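Local coordinates for protein uronate isomerase (Caulobacter crescentus, PDB 2Q01) that catalyses the isomerisation of D-glucuronate to D-fructuronate, and of D-galacturonate to D-tagaturonate, in the pentose and glucuronate interconversion pathway, at residues Val193-Arg198 and Gln240-Ala245; Ala234-Arg239 and Ala296-Asp301. One frame throughout, in Å; residues are numbered along the deposited sequence.

How the contacts relate
From the N terminus, the chain first reaches Val193-Arg198, which begins in strand 192-194 and runs on beyond it. It then enters helix 228-244, whose consecutive turns serve both contacts: Ala234-Arg239 for contact 2, then Gln240-Ala245 for contact 1. Contact 1 closes a loop of 41 residues that contains no strand. Contact 2 opens within that loop but closes beyond it, on Ala296-Asp301 of helix 281-302, after strand 249-252 has been passed, so the two loops cross. Together they tie a strand end to helix 228-244, and that helix to helix 281-302, in the TIM-barrel family fold. Tyr197 joins the contacts directly: its OH is hydrogen-bonded to His235 ND1 at 2.6 Å.

Contact 1: residues Val193-Arg198 and Gln240-Ala245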
loop_
_atom_site.group_PDB
_atom_site.type_symbol
_atom_site.label_atom_id
_atom_site.label_comp_id
_atom_site.label_asym_id
_atom_site.label_seq_id
_atom_site.Cartn_x
_atom_site.Cartn_y
_atom_site.Cartn_z
ATOM N N VAL B 193 -8.965 -37.086 -2.378
ATOM C CA VAL B 193 -7.786 -36.433 -2.925
ATOM C C VAL B 193 -8.001 -36.241 -4.424
ATOM O O VAL B 193 -8.113 -37.209 -5.177
ATOM C CB VAL B 193 -6.493 -37.225 -2.645
ATOM C CG1 VAL B 193 -5.295 -36.535 -3.283
ATOM C CG2 VAL B 193 -6.279 -37.391 -1.136
ATOM N N ILE B 194 -8.089 -34.983 -4.839
ATOM C CA ILE B 194 -8.326 -34.645 -6.241
ATOM C C ILE B 194 -7.145 -33.881 -6.829
ATOM O O ILE B 194 -6.129 -33.676 -6.164
ATOM C CB ILE B 194 -9.648 -33.853 -6.444
ATOM C CG1 ILE B 194 -9.653 -32.558 -5.627
ATOM C CG2 ILE B 194 -10.837 -34.724 -6.093
ATOM C CD1 ILE B 194 -10.749 -31.590 -6.021
ATOM N N THR B 195 -7.287 -33.465 -8.081
ATOM C CA THR B 195 -6.208 -32.792 -8.791
ATOM C C THR B 195 -6.632 -31.412 -9.307
ATOM O O THR B 195 -7.792 -31.020 -9.179
ATOM C CB THR B 195 -5.656 -33.685 -9.934
ATOM O OG1 THR B 195 -4.601 -33.001 -10.614
ATOM C CG2 THR B 195 -6.753 -34.058 -10.927
ATOM N N ALA B 196 -5.671 -30.673 -9.854
ATOM C CA ALA B 196 -5.934 -29.398 -10.513
ATOM C C ALA B 196 -5.099 -29.318 -11.785
ATOM O O ALA B 196 -3.963 -29.789 -11.812
ATOM C CB ALA B 196 -5.611 -28.239 -9.583
ATOM N N TYR B 197 -5.675 -28.727 -12.831
ATOM C CA TYR B 197 -5.044 -28.643 -14.149
ATOM C C TYR B 197 -4.121 -27.432 -14.277
ATOM O O TYR B 197 -4.591 -26.297 -14.329
ATOM C CB TYR B 197 -6.131 -28.581 -15.223
ATOM C CG TYR B 197 -5.650 -28.737 -16.652
ATOM C CD1 TYR B 197 -5.366 -29.998 -17.173
ATOM C CD2 TYR B 197 -5.525 -27.632 -17.493
ATOM C CE1 TYR B 197 -4.951 -30.156 -18.476
ATOM C CE2 TYR B 197 -5.107 -27.779 -18.812
ATOM C CZ TYR B 197 -4.826 -29.049 -19.292
ATOM O OH TYR B 197 -4.410 -29.232 -20.579
ATOM N N ARG B 198 -2.813 -27.671 -14.343
ATOM C CA ARG B 198 -1.837 -26.583 -14.437
ATOM C C ARG B 198 -0.989 -26.683 -15.710
ATOM O O ARG B 198 0.096 -27.263 -15.685
ATOM C CB ARG B 198 -0.931 -26.572 -13.210
ATOM C CG ARG B 198 -0.197 -25.260 -12.997
ATOM C CD ARG B 198 1.077 -25.463 -12.213
ATOM N NE ARG B 198 1.764 -24.197 -11.971
ATOM C CZ ARG B 198 1.677 -23.487 -10.849
ATOM N NH1 ARG B 198 0.935 -23.912 -9.830
ATOM N NH2 ARG B 198 2.343 -22.345 -10.742
ATOM N N GLN B 240 -10.369 -33.237 -19.562
ATOM C CA GLN B 240 -11.377 -34.270 -19.327
ATOM C C GLN B 240 -10.865 -35.365 -18.396
ATOM O O GLN B 240 -11.580 -35.791 -17.492
ATOM C CB GLN B 240 -11.854 -34.881 -20.654
ATOM C CG GLN B 240 -13.122 -35.723 -20.540
ATOM C CD GLN B 240 -14.235 -35.018 -19.776
ATOM O OE1 GLN B 240 -14.679 -33.927 -20.155
ATOM N NE2 GLN B 240 -14.686 -35.637 -18.689
ATOM N N ALA B 241 -9.624 -35.798 -18.623
ATOM C CA ALA B 241 -8.950 -36.781 -17.775
ATOM C C ALA B 241 -8.777 -36.301 -16.333
ATOM O O ALA B 241 -8.817 -37.105 -15.405
ATOM C CB ALA B 241 -7.599 -37.149 -18.368
ATOM N N PHE B 242 -8.581 -34.996 -16.158
ATOM C CA PHE B 242 -8.444 -34.390 -14.835
ATOM C C PHE B 242 -9.790 -34.331 -14.117
ATOM O O PHE B 242 -9.870 -34.628 -12.927
ATOM C CB PHE B 242 -7.829 -32.993 -14.941
ATOM C CG PHE B 242 -6.322 -32.981 -14.992
ATOM C CD1 PHE B 242 -5.631 -33.530 -16.068
ATOM C CD2 PHE B 242 -5.589 -32.384 -13.971
ATOM C CE1 PHE B 242 -4.240 -33.503 -16.123
ATOM C CE2 PHE B 242 -4.197 -32.353 -14.013
ATOM C CZ PHE B 242 -3.522 -32.916 -15.088
ATOM N N ILE B 243 -10.833 -33.948 -14.852
ATOM C CA ILE B 243 -12.221 -33.966 -14.378
ATOM C C ILE B 243 -12.627 -35.355 -13.879
ATOM O O ILE B 243 -13.202 -35.491 -12.791
ATOM C CB ILE B 243 -13.189 -33.481 -15.493
ATOM C CG1 ILE B 243 -13.010 -31.983 -15.714
ATOM C CG2 ILE B 243 -14.654 -33.773 -15.149
ATOM C CD1 ILE B 243 -13.412 -31.516 -17.073
ATOM N N ASP B 244 -12.294 -36.374 -14.672
ATOM C CA ASP B 244 -12.526 -37.774 -14.318
ATOM C C ASP B 244 -11.726 -38.212 -13.089
ATOM O O ASP B 244 -12.106 -39.161 -12.401
ATOM C CB ASP B 244 -12.203 -38.685 -15.507
ATOM C CG ASP B 244 -13.174 -38.512 -16.667
ATOM O OD1 ASP B 244 -12.800 -38.875 -17.802
ATOM O OD2 ASP B 244 -14.303 -38.018 -16.454
ATOM N N ALA B 245 -10.626 -37.512 -12.821
ATOM C CA ALA B 245 -9.821 -37.730 -11.622
ATOM C C ALA B 245 -10.289 -36.845 -10.455
ATOM O O ALA B 245 -9.676 -36.838 -9.381
ATOM C CB ALA B 245 -8.348 -37.487 -11.925
HETATM O O HOH W 1 -8.642 -38.636 -7.860
#
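Phe242, near the C-terminal end of helix 228-244, projects its ring onto the chain leaving strand 192-194, and Tyr197 meets that ring edge first in a T-shaped pair. The two rings are nearly perpendicular, with their planes at 85° and their centroids 5.0 Å apart. Tyr197 CD1 does the touching, standing 3.6 Å above the plane of the Phe242 ring and over its centre. The first torsions set this up: Tyr197 CG lies anti to its backbone N (chi1 -170°), whereas Phe242 CG lies anti to its carbonyl carbon (chi1 -85°), which carries its ring toward Thr195-Tyr197.

At the edge of the Phe242 ring, Ala196 O lies near the ring plane, 3.4 Å from Phe242 CE2, where the slightly positive aromatic C-H edge probably suits a carbonyl oxygen. Thr195 crosses the phenylalanine at about a right angle, bringing Thr195 OG1 to 3.5 Å from Phe242 CE2; this hydroxyl, anti to its own backbone N, also makes a weak hydrogen bond to Ala196 O. The other branch of the threonine, Thr195 CG2, faces the helix and reaches Ala245 CB at 3.9 Å. No direct hydrogen bond spans the two segments. A water instead donates to both Ala245 O, at 2.6 Å, and Val193 O, at 3.1 Å, linking the chain at the C-terminal end of the helix to the strand.

The contact thus packs the C-terminal part of helix 228-244 against the chain leaving strand 192-194, consistent with a TIM-barrel fold; helix 210-221 comes between them in sequence. Strand 192-194 continues the parallel sheet beside 165-169, while Tyr197 makes backbone hydrogen bonds to Ser249 and Asp251 of strand 249-252; helix 179-186 packs on Val193, Thr195 and Ala245, and Met295 of helix 281-302 touches Tyr197.

Contact 2: residues Ala234-Arg239 and Ala296-Asp301; sequences AHRLRR and AKMSLD
Four partners surround Ser299 OG: Arg239 NH2 and a water donate to it, and its single proton is left for the backbone oxygens of Leu304 and Met295, which must share it or alternate. Its bond to Arg239 joins two helices of the TIM-barrel fold, 228-244 and 281-302, whose local axes cross at -47° and approach to 11.2 Å. Arg239 NH2 donates to Ser299 OG at 2.9 Å, with the oxygen almost exactly in the guanidinium plane and an N-H...O angle of 151°. The water donates to Ser299 OG and accepts from Arg239 NH1, closing a small ring that helps to fix the rotation of the guanidinium. A salt bridge from NH2 to Asp302 adds a further hold.

Arg239 reaches this position through a bend at chi3 (72°), and Met298 packs beside it. Met298 CB lies 3.4 Å above one guanidinium face, displaced toward its rim, and the extended thioether carries Met298 SD to 3.8 Å from Arg239 CD. Arg236 runs across the methionine at about a right angle; its guanidinium pairs with Glu233, while a second water accepts from Arg236 NE and donates to Asp301 OD1, joining charges too far apart to touch. The methionine ends against the root of His235, with Met298 CE 3.8 Å from His235 CB.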
loop_
_atom_site.group_PDB
_atom_site.type_symbol
_atom_site.label_atom_id
_atom_site.label_comp_id
_atom_site.label_asym_id
_atom_site.label_seq_id
_atom_site.Cartn_x
_atom_site.Cartn_y
_atom_site.Cartn_z
ATOM N N ALA B 234 -5.640 -31.632 -27.558
ATOM C CA ALA B 234 -4.836 -32.274 -26.527
ATOM C C ALA B 234 -5.094 -31.681 -25.145
ATOM O O ALA B 234 -5.024 -32.392 -24.149
ATOM C CB ALA B 234 -3.369 -32.181 -26.878
ATOM N N HIS B 235 -5.392 -30.384 -25.092
ATOM C CA HIS B 235 -5.752 -29.718 -23.842
ATOM C C HIS B 235 -7.139 -30.122 -23.358
ATOM O O HIS B 235 -7.353 -30.284 -22.158
ATOM C CB HIS B 235 -5.704 -28.206 -24.001
ATOM C CG HIS B 235 -4.364 -27.604 -23.728
ATOM N ND1 HIS B 235 -3.780 -27.625 -22.480
ATOM C CD2 HIS B 235 -3.512 -26.925 -24.530
ATOM C CE1 HIS B 235 -2.615 -27.005 -22.529
ATOM N NE2 HIS B 235 -2.430 -26.568 -23.761
ATOM N N ARG B 236 -8.072 -30.272 -24.297
ATOM C CA ARG B 236 -9.435 -30.684 -23.980
ATOM C C ARG B 236 -9.483 -32.108 -23.442
ATOM O O ARG B 236 -10.156 -32.373 -22.443
ATOM C CB ARG B 236 -10.339 -30.557 -25.200
ATOM C CG ARG B 236 -10.711 -29.138 -25.548
ATOM C CD ARG B 236 -11.759 -29.097 -26.656
ATOM N NE ARG B 236 -11.614 -27.884 -27.458
ATOM C CZ ARG B 236 -11.021 -27.830 -28.649
ATOM N NH1 ARG B 236 -10.530 -28.927 -29.215
ATOM N NH2 ARG B 236 -10.932 -26.669 -29.284
ATOM N N LEU B 237 -8.755 -33.010 -24.100
ATOM C CA LEU B 237 -8.678 -34.408 -23.687
ATOM C C LEU B 237 -7.998 -34.583 -22.329
ATOM O O LEU B 237 -8.397 -35.441 -21.541
ATOM C CB LEU B 237 -7.968 -35.254 -24.750
ATOM C CG LEU B 237 -8.656 -35.485 -26.102
ATOM C CD1 LEU B 237 -7.815 -36.424 -26.945
ATOM C CD2 LEU B 237 -10.082 -36.022 -25.962
ATOM N N ARG B 238 -6.980 -33.770 -22.059
ATOM C CA ARG B 238 -6.281 -33.832 -20.778
ATOM C C ARG B 238 -7.105 -33.230 -19.651
ATOM O O ARG B 238 -7.121 -33.762 -18.550
ATOM C CB ARG B 238 -4.892 -33.185 -20.856
ATOM C CG ARG B 238 -3.868 -34.018 -21.627
ATOM C CD ARG B 238 -3.835 -35.446 -21.142
ATOM N NE ARG B 238 -3.104 -35.585 -19.890
ATOM C CZ ARG B 238 -3.235 -36.610 -19.054
ATOM N NH1 ARG B 238 -2.514 -36.653 -17.942
ATOM N NH2 ARG B 238 -4.089 -37.587 -19.326
ATOM N N ARG B 239 -7.807 -32.138 -19.941
ATOM C CA ARG B 239 -8.727 -31.542 -18.983
ATOM C C ARG B 239 -9.833 -32.509 -18.581
ATOM O O ARG B 239 -10.172 -32.596 -17.400
ATOM C CB ARG B 239 -9.323 -30.252 -19.535
ATOM C CG ARG B 239 -8.426 -29.050 -19.331
ATOM C CD ARG B 239 -8.814 -27.908 -20.248
ATOM N NE ARG B 239 -10.060 -27.274 -19.834
ATOM C CZ ARG B 239 -10.130 -26.117 -19.180
ATOM N NH1 ARG B 239 -9.027 -25.455 -18.860
ATOM N NH2 ARG B 239 -11.309 -25.618 -18.848
ATOM N N ALA B 296 -10.364 -20.392 -20.801
ATOM C CA ALA B 296 -11.653 -19.891 -20.340
ATOM C C ALA B 296 -12.766 -20.291 -21.294
ATOM O O ALA B 296 -13.888 -20.542 -20.864
ATOM C CB ALA B 296 -11.605 -18.398 -20.204
ATOM N N LYS B 297 -12.444 -20.340 -22.586
ATOM C CA LYS B 297 -13.352 -20.830 -23.623
ATOM C C LYS B 297 -13.624 -22.336 -23.501
ATOM O O LYS B 297 -14.698 -22.809 -23.875
ATOM C CB LYS B 297 -12.784 -20.517 -25.014
ATOM C CG LYS B 297 -12.919 -19.056 -25.424
ATOM C CD LYS B 297 -12.703 -18.859 -26.915
ATOM C CE LYS B 297 -11.267 -18.519 -27.236
ATOM N NZ LYS B 297 -11.072 -18.297 -28.694
ATOM N N MET B 298 -12.639 -23.082 -22.996
ATOM C CA MET B 298 -12.808 -24.503 -22.711
ATOM C C MET B 298 -13.635 -24.693 -21.448
ATOM O O MET B 298 -14.440 -25.620 -21.365
ATOM C CB MET B 298 -11.454 -25.196 -22.547
ATOM C CG MET B 298 -10.740 -25.518 -23.849
ATOM S SD MET B 298 -9.077 -26.151 -23.562
ATOM C CE MET B 298 -8.319 -25.759 -25.136
ATOM N N SER B 299 -13.434 -23.801 -20.477
ATOM C CA SER B 299 -14.166 -23.808 -19.204
ATOM C C SER B 299 -15.657 -23.557 -19.380
ATOM O O SER B 299 -16.470 -24.000 -18.567
ATOM C CB SER B 299 -13.584 -22.766 -18.257
ATOM O OG SER B 299 -12.392 -23.239 -17.661
ATOM N N LEU B 300 -16.005 -22.840 -20.449
ATOM C CA LEU B 300 -17.390 -22.650 -20.861
ATOM C C LEU B 300 -18.077 -23.978 -21.166
ATOM O O LEU B 300 -19.290 -24.111 -20.977
ATOM C CB LEU B 300 -17.431 -21.777 -22.105
ATOM C CG LEU B 300 -17.820 -20.303 -22.043
ATOM C CD1 LEU B 300 -17.134 -19.535 -20.928
ATOM C CD2 LEU B 300 -17.506 -19.705 -23.393
ATOM N N ASP B 301 -17.292 -24.951 -21.634
ATOM C CA ASP B 301 -17.796 -26.283 -21.963
ATOM C C ASP B 301 -17.667 -27.298 -20.824
ATOM O O ASP B 301 -18.633 -28.001 -20.525
ATOM C CB ASP B 301 -17.125 -26.820 -23.233
ATOM C CG ASP B 301 -17.535 -26.052 -24.483
ATOM O OD1 ASP B 301 -16.649 -25.749 -25.313
ATOM O OD2 ASP B 301 -18.737 -25.746 -24.640
HETATM O O HOH W 2 -13.956 -26.204 -25.882
HETATM O O HOH W 3 -9.609 -23.167 -17.081
#